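Local coordinates for putative tetR-family transcriptional regulatory protein (Streptomyces coelicolor, PDB 2DG8) that probably binds DNA through an N-terminal helix-turn-helix domain and regulates transcription, as expected of a dimeric TetR-family protein, at residues Q9-I14 with T47-G52; R13-T18 with E54-E59; E109-A114 with E122-W127. All coordinates share one frame; numbering follows the deposited sequence.

Interaction 1 of 3, residues Q9-I14 with T47-G52; sequences QRRERI and TYHFTG
R11 runs its long side chain past H49 and sets its guanidinium on the ring of F50. R11 CG stands anti to the backbone N (chi1 -158°), and from there the chain is extended as far as NE, sliding by the histidine in the opposite sense. At the base of the chain, R11 CB sits over one face of the imidazole as a CH-pi contact, 4.2 Å from the ring centroid. The other face of that ring has Y48 CD2 above its centre, so the imidazole is sandwiched. Further out, R11 CD comes to 3.4 Å from H49 ND1.

The polar end does three jobs here. R11 NH1 donates to H49 O at 3.0 Å, lying somewhat out of the carbonyl plane, and R11 NE adds a weak bond to the same oxygen at 3.2 Å. Meanwhile R11 and F50 meet tip to tip, guanidinium and ring stacked with their planes 28° apart; R11 CZ lies 4.2 Å from the centroid of the F50 ring, an off-centre cation-pi contact. The third nitrogen, NH2, makes a salt bridge with E59. I14 CG2 packs at 3.6 Å on F50 CE2, while I14 CD1 lies 4.0 Å from H49 CD2.

H49 ends helix 44-49, probably the recognition helix of the helix-turn-helix, and F50 is where the chain leaves it. The contact thus fastens that end to the start of helix 10-25, with helix 53-77 closing in through Q55 and L56 against F50.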
loop_
_atom_site.group_PDB
_atom_site.type_symbol
_atom_site.label_atom_id
_atom_site.label_comp_id
_atom_site.label_asym_id
_atom_site.label_seq_id
_atom_site.Cartn_x
_atom_site.Cartn_y
_atom_site.Cartn_z
ATOM N N GLN A 9 -28.657 -14.090 8.666
ATOM C CA GLN A 9 -27.361 -13.889 8.024
ATOM C C GLN A 9 -27.447 -13.155 6.687
ATOM O O GLN A 9 -26.511 -13.204 5.887
ATOM C CB GLN A 9 -26.671 -15.241 7.812
ATOM C CG GLN A 9 -25.980 -15.828 9.046
ATOM C CD GLN A 9 -26.867 -15.854 10.285
ATOM O OE1 GLN A 9 -27.094 -14.824 10.921
ATOM N NE2 GLN A 9 -27.373 -17.035 10.628
ATOM N N ARG A 10 -28.559 -12.476 6.433
ATOM C CA ARG A 10 -28.701 -11.760 5.169
ATOM C C ARG A 10 -27.833 -10.506 5.155
ATOM O O ARG A 10 -27.274 -10.135 4.123
ATOM C CB ARG A 10 -30.165 -11.388 4.924
ATOM C CG ARG A 10 -30.386 -10.608 3.637
ATOM C CD ARG A 10 -31.868 -10.378 3.350
ATOM N NE ARG A 10 -32.533 -11.537 2.758
ATOM C CZ ARG A 10 -33.820 -11.558 2.426
ATOM N NH1 ARG A 10 -34.352 -12.646 1.889
ATOM N NH2 ARG A 10 -34.579 -10.489 2.633
ATOM N N ARG A 11 -27.719 -9.857 6.307
ATOM C CA ARG A 11 -26.914 -8.654 6.413
ATOM C C ARG A 11 -25.449 -9.027 6.193
ATOM O O ARG A 11 -24.742 -8.356 5.442
ATOM C CB ARG A 11 -27.112 -8.008 7.787
ATOM C CG ARG A 11 -26.756 -6.528 7.834
ATOM C CD ARG A 11 -27.340 -5.861 9.072
ATOM N NE ARG A 11 -27.143 -4.411 9.078
ATOM C CZ ARG A 11 -25.977 -3.818 9.317
ATOM N NH1 ARG A 11 -25.886 -2.494 9.292
ATOM N NH2 ARG A 11 -24.906 -4.552 9.600
ATOM N N GLU A 12 -25.007 -10.105 6.840
ATOM C CA GLU A 12 -23.630 -10.582 6.709
ATOM C C GLU A 12 -23.333 -10.922 5.251
ATOM O O GLU A 12 -22.236 -10.665 4.748
ATOM C CB GLU A 12 -23.407 -11.845 7.557
ATOM C CG GLU A 12 -23.682 -11.692 9.058
ATOM C CD GLU A 12 -23.317 -12.948 9.852
ATOM O OE1 GLU A 12 -23.469 -12.938 11.092
ATOM O OE2 GLU A 12 -22.879 -13.946 9.239
ATOM N N ARG A 13 -24.313 -11.512 4.576
ATOM C CA ARG A 13 -24.134 -11.896 3.184
ATOM C C ARG A 13 -23.971 -10.663 2.316
ATOM O O ARG A 13 -23.244 -10.680 1.322
ATOM C CB ARG A 13 -25.328 -12.716 2.695
ATOM C CG ARG A 13 -24.937 -13.894 1.819
ATOM C CD ARG A 13 -26.163 -14.688 1.406
ATOM N NE ARG A 13 -26.964 -15.069 2.565
ATOM C CZ ARG A 13 -28.268 -14.838 2.674
ATOM N NH1 ARG A 13 -28.925 -15.218 3.762
ATOM N NH2 ARG A 13 -28.914 -14.222 1.692
ATOM N N ILE A 14 -24.648 -9.588 2.690
ATOM C CA ILE A 14 -24.549 -8.363 1.922
ATOM C C ILE A 14 -23.129 -7.824 2.034
ATOM O O ILE A 14 -22.541 -7.407 1.034
ATOM C CB ILE A 14 -25.568 -7.313 2.413
ATOM C CG1 ILE A 14 -26.981 -7.761 2.015
ATOM C CG2 ILE A 14 -25.245 -5.944 1.811
ATOM C CD1 ILE A 14 -28.110 -6.932 2.612
ATOM N N THR A 47 -31.136 -1.071 1.479
ATOM C CA THR A 47 -31.519 0.080 2.292
ATOM C C THR A 47 -32.275 -0.300 3.571
ATOM O O THR A 47 -32.510 0.535 4.441
ATOM C CB THR A 47 -32.364 1.060 1.466
ATOM O OG1 THR A 47 -33.458 0.357 0.866
ATOM C CG2 THR A 47 -31.512 1.692 0.382
ATOM N N TYR A 48 -32.666 -1.559 3.684
ATOM C CA TYR A 48 -33.348 -1.998 4.890
ATOM C C TYR A 48 -32.298 -2.119 6.002
ATOM O O TYR A 48 -32.531 -1.731 7.156
ATOM C CB TYR A 48 -34.003 -3.365 4.671
ATOM C CG TYR A 48 -34.688 -3.902 5.914
ATOM C CD1 TYR A 48 -36.058 -3.731 6.108
ATOM C CD2 TYR A 48 -33.951 -4.521 6.924
ATOM C CE1 TYR A 48 -36.680 -4.159 7.275
ATOM C CE2 TYR A 48 -34.562 -4.954 8.100
ATOM C CZ TYR A 48 -35.927 -4.765 8.266
ATOM O OH TYR A 48 -36.524 -5.175 9.428
ATOM N N HIS A 49 -31.136 -2.653 5.630
ATOM C CA HIS A 49 -30.038 -2.893 6.565
ATOM C C HIS A 49 -28.981 -1.810 6.670
ATOM O O HIS A 49 -28.287 -1.727 7.677
ATOM C CB HIS A 49 -29.330 -4.200 6.192
ATOM C CG HIS A 49 -30.179 -5.416 6.362
ATOM N ND1 HIS A 49 -30.431 -5.978 7.595
ATOM C CD2 HIS A 49 -30.857 -6.164 5.460
ATOM C CE1 HIS A 49 -31.227 -7.023 7.445
ATOM N NE2 HIS A 49 -31.501 -7.157 6.159
ATOM N N PHE A 50 -28.850 -0.988 5.639
ATOM C CA PHE A 50 -27.820 0.043 5.646
ATOM C C PHE A 50 -28.343 1.440 5.346
ATOM O O PHE A 50 -29.131 1.635 4.415
ATOM C CB PHE A 50 -26.727 -0.335 4.640
ATOM C CG PHE A 50 -26.050 -1.632 4.957
ATOM C CD1 PHE A 50 -24.971 -1.673 5.836
ATOM C CD2 PHE A 50 -26.512 -2.826 4.408
ATOM C CE1 PHE A 50 -24.364 -2.884 6.168
ATOM C CE2 PHE A 50 -25.911 -4.044 4.735
ATOM C CZ PHE A 50 -24.833 -4.069 5.619
ATOM N N THR A 51 -27.884 2.407 6.131
ATOM C CA THR A 51 -28.310 3.794 5.969
ATOM C C THR A 51 -27.807 4.409 4.674
ATOM O O THR A 51 -28.381 5.372 4.173
ATOM C CB THR A 51 -27.824 4.667 7.149
ATOM O OG1 THR A 51 -26.390 4.719 7.162
ATOM C CG2 THR A 51 -28.316 4.089 8.468
ATOM N N GLY A 52 -26.734 3.850 4.131
ATOM C CA GLY A 52 -26.169 4.377 2.901
ATOM C C GLY A 52 -24.899 3.630 2.544
ATOM O O GLY A 52 -24.478 2.736 3.282
#

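Interaction 2 of 3, residues R13-T18 with E54-E59; sequences RILAAT and EQLLRE
L15, L56 and T18 carry this crossing, in which the short helical segments pass at 82° with axes 9.8 Å apart. L56 points its two methyls at helix 10-25 and splits them between neighbours. Its CD1 faces T18 tip to tip, reaching T18 CG2 at 3.4 Å, a close fit for two methyls. L56 CD2 lies 3.9 Å from L15 CD2, and I14 CG2 meets L56 CD2 with the two side chains at about a right angle. L15 also lays CD2 against E59 CB at 3.7 Å, touching the root of the glutamate; the carboxylate itself is engaged by R11.

In T18, chi1 (-54°) sets OG1 beside the backbone N, which leaves CG2 anti to that N and facing L56. T18 OG1 donates to I14 O at 2.7 Å; that carbonyl also accepts from T18 N, on the opposite face of its plane. An alanine here would probably leave L56 CD1 with a gap beside it and take the second donor from I14 O.

L56's methyls sit against the hydroxyl oxygen too, T18 OG1 being 3.5 Å from L56 CD1. Its proton is settled within its own helix, which lets a polar atom lie against a leucine. Aliphatic van der Waals contacts, with no polar bond between the segments, join these helices of the probable DNA-binding domain.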
loop_
_atom_site.group_PDB
_atom_site.type_symbol
_atom_site.label_atom_id
_atom_site.label_comp_id
_atom_site.label_asym_id
_atom_site.label_seq_id
_atom_site.Cartn_x
_atom_site.Cartn_y
_atom_site.Cartn_z
ATOM N N ARG A 13 -24.313 -11.512 4.576
ATOM C CA ARG A 13 -24.134 -11.896 3.184
ATOM C C ARG A 13 -23.971 -10.663 2.316
ATOM O O ARG A 13 -23.244 -10.680 1.322
ATOM C CB ARG A 13 -25.328 -12.716 2.695
ATOM C CG ARG A 13 -24.937 -13.894 1.819
ATOM C CD ARG A 13 -26.163 -14.688 1.406
ATOM N NE ARG A 13 -26.964 -15.069 2.565
ATOM C CZ ARG A 13 -28.268 -14.838 2.674
ATOM N NH1 ARG A 13 -28.925 -15.218 3.762
ATOM N NH2 ARG A 13 -28.914 -14.222 1.692
ATOM N N ILE A 14 -24.648 -9.588 2.690
ATOM C CA ILE A 14 -24.549 -8.363 1.922
ATOM C C ILE A 14 -23.129 -7.824 2.034
ATOM O O ILE A 14 -22.541 -7.407 1.034
ATOM C CB ILE A 14 -25.568 -7.313 2.413
ATOM C CG1 ILE A 14 -26.981 -7.761 2.015
ATOM C CG2 ILE A 14 -25.245 -5.944 1.811
ATOM C CD1 ILE A 14 -28.110 -6.932 2.612
ATOM N N LEU A 15 -22.576 -7.857 3.245
ATOM C CA LEU A 15 -21.221 -7.371 3.477
ATOM C C LEU A 15 -20.198 -8.167 2.677
ATOM O O LEU A 15 -19.300 -7.595 2.053
ATOM C CB LEU A 15 -20.884 -7.436 4.966
ATOM C CG LEU A 15 -21.632 -6.419 5.837
ATOM C CD1 LEU A 15 -21.284 -6.646 7.290
ATOM C CD2 LEU A 15 -21.265 -4.999 5.414
ATOM N N ALA A 16 -20.351 -9.487 2.681
ATOM C CA ALA A 16 -19.446 -10.363 1.948
ATOM C C ALA A 16 -19.496 -10.085 0.444
ATOM O O ALA A 16 -18.459 -10.011 -0.211
ATOM C CB ALA A 16 -19.799 -11.823 2.222
ATOM N N ALA A 17 -20.703 -9.933 -0.093
ATOM C CA ALA A 17 -20.889 -9.672 -1.518
ATOM C C ALA A 17 -20.257 -8.335 -1.896
ATOM O O ALA A 17 -19.743 -8.161 -3.009
ATOM C CB ALA A 17 -22.378 -9.665 -1.850
ATOM N N THR A 18 -20.302 -7.388 -0.962
ATOM C CA THR A 18 -19.716 -6.073 -1.182
ATOM C C THR A 18 -18.193 -6.219 -1.320
ATOM O O THR A 18 -17.568 -5.599 -2.180
ATOM C CB THR A 18 -20.027 -5.126 -0.003
ATOM O OG1 THR A 18 -21.443 -5.082 0.216
ATOM C CG2 THR A 18 -19.529 -3.710 -0.308
ATOM N N GLU A 54 -21.810 4.608 2.631
ATOM C CA GLU A 54 -20.708 4.831 3.554
ATOM C C GLU A 54 -20.731 3.828 4.698
ATOM O O GLU A 54 -19.713 3.213 4.997
ATOM C CB GLU A 54 -20.736 6.250 4.130
ATOM C CG GLU A 54 -19.476 6.559 4.933
ATOM C CD GLU A 54 -19.494 7.923 5.596
ATOM O OE1 GLU A 54 -18.407 8.537 5.713
ATOM O OE2 GLU A 54 -20.585 8.376 6.009
ATOM N N GLN A 55 -21.880 3.664 5.347
ATOM C CA GLN A 55 -21.959 2.702 6.437
ATOM C C GLN A 55 -21.657 1.303 5.896
ATOM O O GLN A 55 -20.964 0.513 6.535
ATOM C CB GLN A 55 -23.349 2.700 7.067
ATOM C CG GLN A 55 -23.497 1.630 8.132
ATOM C CD GLN A 55 -24.906 1.536 8.662
ATOM O OE1 GLN A 55 -25.828 1.129 7.951
ATOM N NE2 GLN A 55 -25.087 1.926 9.917
ATOM N N LEU A 56 -22.198 1.005 4.720
ATOM C CA LEU A 56 -21.993 -0.288 4.065
ATOM C C LEU A 56 -20.486 -0.497 3.870
ATOM O O LEU A 56 -19.934 -1.523 4.273
ATOM C CB LEU A 56 -22.731 -0.287 2.711
ATOM C CG LEU A 56 -22.986 -1.539 1.859
ATOM C CD1 LEU A 56 -21.941 -1.631 0.786
ATOM C CD2 LEU A 56 -23.031 -2.809 2.724
ATOM N N LEU A 57 -19.820 0.487 3.272
ATOM C CA LEU A 57 -18.381 0.383 3.042
ATOM C C LEU A 57 -17.590 0.294 4.342
ATOM O O LEU A 57 -16.619 -0.464 4.443
ATOM C CB LEU A 57 -17.876 1.568 2.218
ATOM C CG LEU A 57 -18.284 1.586 0.741
ATOM C CD1 LEU A 57 -17.629 2.760 0.049
ATOM C CD2 LEU A 57 -17.871 0.283 0.072
ATOM N N ARG A 58 -18.002 1.061 5.341
ATOM C CA ARG A 58 -17.308 1.037 6.620
ATOM C C ARG A 58 -17.451 -0.332 7.266
ATOM O O ARG A 58 -16.477 -0.877 7.793
ATOM C CB ARG A 58 -17.851 2.127 7.551
ATOM C CG ARG A 58 -17.586 3.551 7.042
ATOM C CD ARG A 58 -18.220 4.609 7.938
ATOM N NE ARG A 58 -17.485 4.811 9.181
ATOM C CZ ARG A 58 -16.318 5.448 9.265
ATOM N NH1 ARG A 58 -15.747 5.951 8.176
ATOM N NH2 ARG A 58 -15.719 5.584 10.443
ATOM N N GLU A 59 -18.655 -0.898 7.214
ATOM C CA GLU A 59 -18.876 -2.209 7.811
ATOM C C GLU A 59 -18.214 -3.320 7.003
ATOM O O GLU A 59 -17.768 -4.311 7.575
ATOM C CB GLU A 59 -20.375 -2.499 7.969
ATOM C CG GLU A 59 -21.098 -1.518 8.881
ATOM C CD GLU A 59 -22.390 -2.083 9.464
ATOM O OE1 GLU A 59 -23.313 -1.291 9.745
ATOM O OE2 GLU A 59 -22.475 -3.314 9.656
#

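Interaction 3 of 3, residues E109-A114 with E122-W127; sequences ELYTLA and ELTHEW
Y111 and W127 meet in the core of the TetR-type C-terminal domain, and the tyrosine is the side chain to follow. From CB, the first torsion (chi1 -71°) carries CG anti to the carbonyl carbon, and the ring heads for helix 121-135. Y111 CD2 is the first atom to touch, 4.0 Å from T124 CG2, which lies at the edge of the ring near its plane. One atom on, Y111 CE2 comes to 3.6 Å from W127 CZ3. Y111 CZ stays by the same indole carbon, and Y111 OH lies 3.7 Å from W127 CZ3 and hydrogen-bonds E152. The two side chains cross at about a right angle, but their ring planes are only 38° apart, an oblique pair.

L110 works on the opposite side of the indole plane, its CD2 3.7 Å from W127 CE3, so the tryptophan is held between neighbours on the sequence. One turn back along helix 121-135, T124 CG2 fits among L110 CG, Y111 and A114, with A114 CB at 3.9 Å. T124 OG1 turns to L160 O of the second subunit.

The segments of helices 101-116 and 121-135 run at 126° to each other. W127 reaches on to T65, I68 and V69 of helix 53-77, while E109 makes a salt bridge to R116 of the second subunit.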
loop_
_atom_site.group_PDB
_atom_site.type_symbol
_atom_site.label_atom_id
_atom_site.label_comp_id
_atom_site.label_asym_id
_atom_site.label_seq_id
_atom_site.Cartn_x
_atom_site.Cartn_y
_atom_site.Cartn_z
ATOM N N GLU A 109 -7.274 -1.589 -1.926
ATOM C CA GLU A 109 -8.460 -0.772 -2.191
ATOM C C GLU A 109 -8.692 0.106 -0.974
ATOM O O GLU A 109 -8.893 1.312 -1.098
ATOM C CB GLU A 109 -9.700 -1.647 -2.439
ATOM C CG GLU A 109 -9.768 -2.271 -3.825
ATOM C CD GLU A 109 -10.126 -1.266 -4.921
ATOM O OE1 GLU A 109 -10.495 -0.120 -4.590
ATOM O OE2 GLU A 109 -10.056 -1.623 -6.119
ATOM N N LEU A 110 -8.646 -0.502 0.208
ATOM C CA LEU A 110 -8.867 0.245 1.435
ATOM C C LEU A 110 -7.888 1.399 1.591
ATOM O O LEU A 110 -8.286 2.514 1.924
ATOM C CB LEU A 110 -8.771 -0.673 2.660
ATOM C CG LEU A 110 -8.843 0.081 3.988
ATOM C CD1 LEU A 110 -10.089 0.941 4.028
ATOM C CD2 LEU A 110 -8.832 -0.905 5.143
ATOM N N TYR A 111 -6.610 1.130 1.354
ATOM C CA TYR A 111 -5.583 2.165 1.472
ATOM C C TYR A 111 -5.835 3.346 0.532
ATOM O O TYR A 111 -5.590 4.493 0.902
ATOM C CB TYR A 111 -4.198 1.568 1.198
ATOM C CG TYR A 111 -3.703 0.648 2.285
ATOM C CD1 TYR A 111 -2.550 -0.113 2.113
ATOM C CD2 TYR A 111 -4.386 0.541 3.497
ATOM C CE1 TYR A 111 -2.091 -0.958 3.121
ATOM C CE2 TYR A 111 -3.940 -0.292 4.499
ATOM C CZ TYR A 111 -2.797 -1.039 4.311
ATOM O OH TYR A 111 -2.367 -1.861 5.316
ATOM N N THR A 112 -6.316 3.069 -0.680
ATOM C CA THR A 112 -6.587 4.144 -1.640
ATOM C C THR A 112 -7.769 4.950 -1.133
ATOM O O THR A 112 -7.766 6.179 -1.194
ATOM C CB THR A 112 -6.900 3.588 -3.061
ATOM O OG1 THR A 112 -5.781 2.829 -3.526
ATOM C CG2 THR A 112 -7.143 4.724 -4.059
ATOM N N LEU A 113 -8.772 4.253 -0.606
ATOM C CA LEU A 113 -9.959 4.916 -0.074
ATOM C C LEU A 113 -9.571 5.833 1.092
ATOM O O LEU A 113 -9.977 6.998 1.147
ATOM C CB LEU A 113 -10.986 3.870 0.388
ATOM C CG LEU A 113 -12.355 4.353 0.892
ATOM C CD1 LEU A 113 -13.056 5.231 -0.147
ATOM C CD2 LEU A 113 -13.215 3.135 1.200
ATOM N N ALA A 114 -8.773 5.308 2.015
ATOM C CA ALA A 114 -8.337 6.083 3.172
ATOM C C ALA A 114 -7.463 7.266 2.748
ATOM O O ALA A 114 -7.486 8.318 3.382
ATOM C CB ALA A 114 -7.581 5.189 4.156
ATOM N N GLU A 122 -10.007 6.248 9.891
ATOM C CA GLU A 122 -10.445 5.769 11.202
ATOM C C GLU A 122 -10.354 4.246 11.130
ATOM O O GLU A 122 -10.059 3.574 12.119
ATOM C CB GLU A 122 -11.905 6.148 11.469
ATOM C CG GLU A 122 -12.128 7.574 11.914
ATOM C CD GLU A 122 -13.603 7.896 12.080
ATOM O OE1 GLU A 122 -14.322 7.092 12.715
ATOM O OE2 GLU A 122 -14.040 8.953 11.580
ATOM N N LEU A 123 -10.627 3.718 9.941
ATOM C CA LEU A 123 -10.576 2.286 9.704
ATOM C C LEU A 123 -9.134 1.797 9.743
ATOM O O LEU A 123 -8.813 0.854 10.462
ATOM C CB LEU A 123 -11.183 1.952 8.338
ATOM C CG LEU A 123 -12.510 1.191 8.321
ATOM C CD1 LEU A 123 -12.305 -0.185 8.939
ATOM C CD2 LEU A 123 -13.572 1.979 9.076
ATOM N N THR A 124 -8.263 2.441 8.970
ATOM C CA THR A 124 -6.866 2.031 8.946
ATOM C C THR A 124 -6.200 2.246 10.307
ATOM O O THR A 124 -5.363 1.445 10.731
ATOM C CB THR A 124 -6.085 2.772 7.826
ATOM O OG1 THR A 124 -6.400 4.168 7.851
ATOM C CG2 THR A 124 -6.463 2.214 6.459
ATOM N N HIS A 125 -6.587 3.308 11.008
ATOM C CA HIS A 125 -6.012 3.600 12.322
ATOM C C HIS A 125 -6.376 2.487 13.309
ATOM O O HIS A 125 -5.536 2.028 14.085
ATOM C CB HIS A 125 -6.541 4.933 12.861
ATOM C CG HIS A 125 -5.806 5.431 14.068
ATOM N ND1 HIS A 125 -4.754 6.322 13.987
ATOM C CD2 HIS A 125 -5.955 5.149 15.384
ATOM C CE1 HIS A 125 -4.291 6.567 15.198
ATOM N NE2 HIS A 125 -5.003 5.866 16.066
ATOM N N GLU A 126 -7.637 2.064 13.277
ATOM C CA GLU A 126 -8.122 1.007 14.162
ATOM C C GLU A 126 -7.506 -0.336 13.769
ATOM O O GLU A 126 -7.288 -1.204 14.614
ATOM C CB GLU A 126 -9.651 0.936 14.090
ATOM C CG GLU A 126 -10.281 -0.185 14.898
ATOM C CD GLU A 126 -10.020 -0.070 16.388
ATOM O OE1 GLU A 126 -9.488 0.977 16.830
ATOM O OE2 GLU A 126 -10.356 -1.030 17.119
ATOM N N TRP A 127 -7.223 -0.498 12.479
ATOM C CA TRP A 127 -6.603 -1.724 11.976
ATOM C C TRP A 127 -5.164 -1.801 12.530
ATOM O O TRP A 127 -4.754 -2.805 13.110
ATOM C CB TRP A 127 -6.585 -1.703 10.433
ATOM C CG TRP A 127 -6.121 -2.983 9.783
ATOM C CD1 TRP A 127 -5.758 -4.138 10.412
ATOM C CD2 TRP A 127 -5.943 -3.222 8.377
ATOM N NE1 TRP A 127 -5.361 -5.082 9.492
ATOM C CE2 TRP A 127 -5.461 -4.547 8.235
ATOM C CE3 TRP A 127 -6.142 -2.445 7.226
ATOM C CZ2 TRP A 127 -5.170 -5.114 6.986
ATOM C CZ3 TRP A 127 -5.857 -3.008 5.980
ATOM C CH2 TRP A 127 -5.372 -4.334 5.873
#

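How the interactions relate
Interactions 1 and 2 both start from helix 10-25 and share I14, so they form one continuous packing with centres about 7 Å apart. F50 and L15 meet between them, and the R11 to E59 salt bridge ties the first to the second. Interaction 1 is the more exposed of the pair and mixes charge, carbonyl and aromatic faces; interaction 2 is buried and almost wholly apolar. Interaction 3 belongs to the C-terminal domain, is buried, and relies on aromatic and methyl contacts close to the second subunit. R58 bridges it to interaction 2 through E122, while interaction 1 stays about 11 Å away at the nearest atoms.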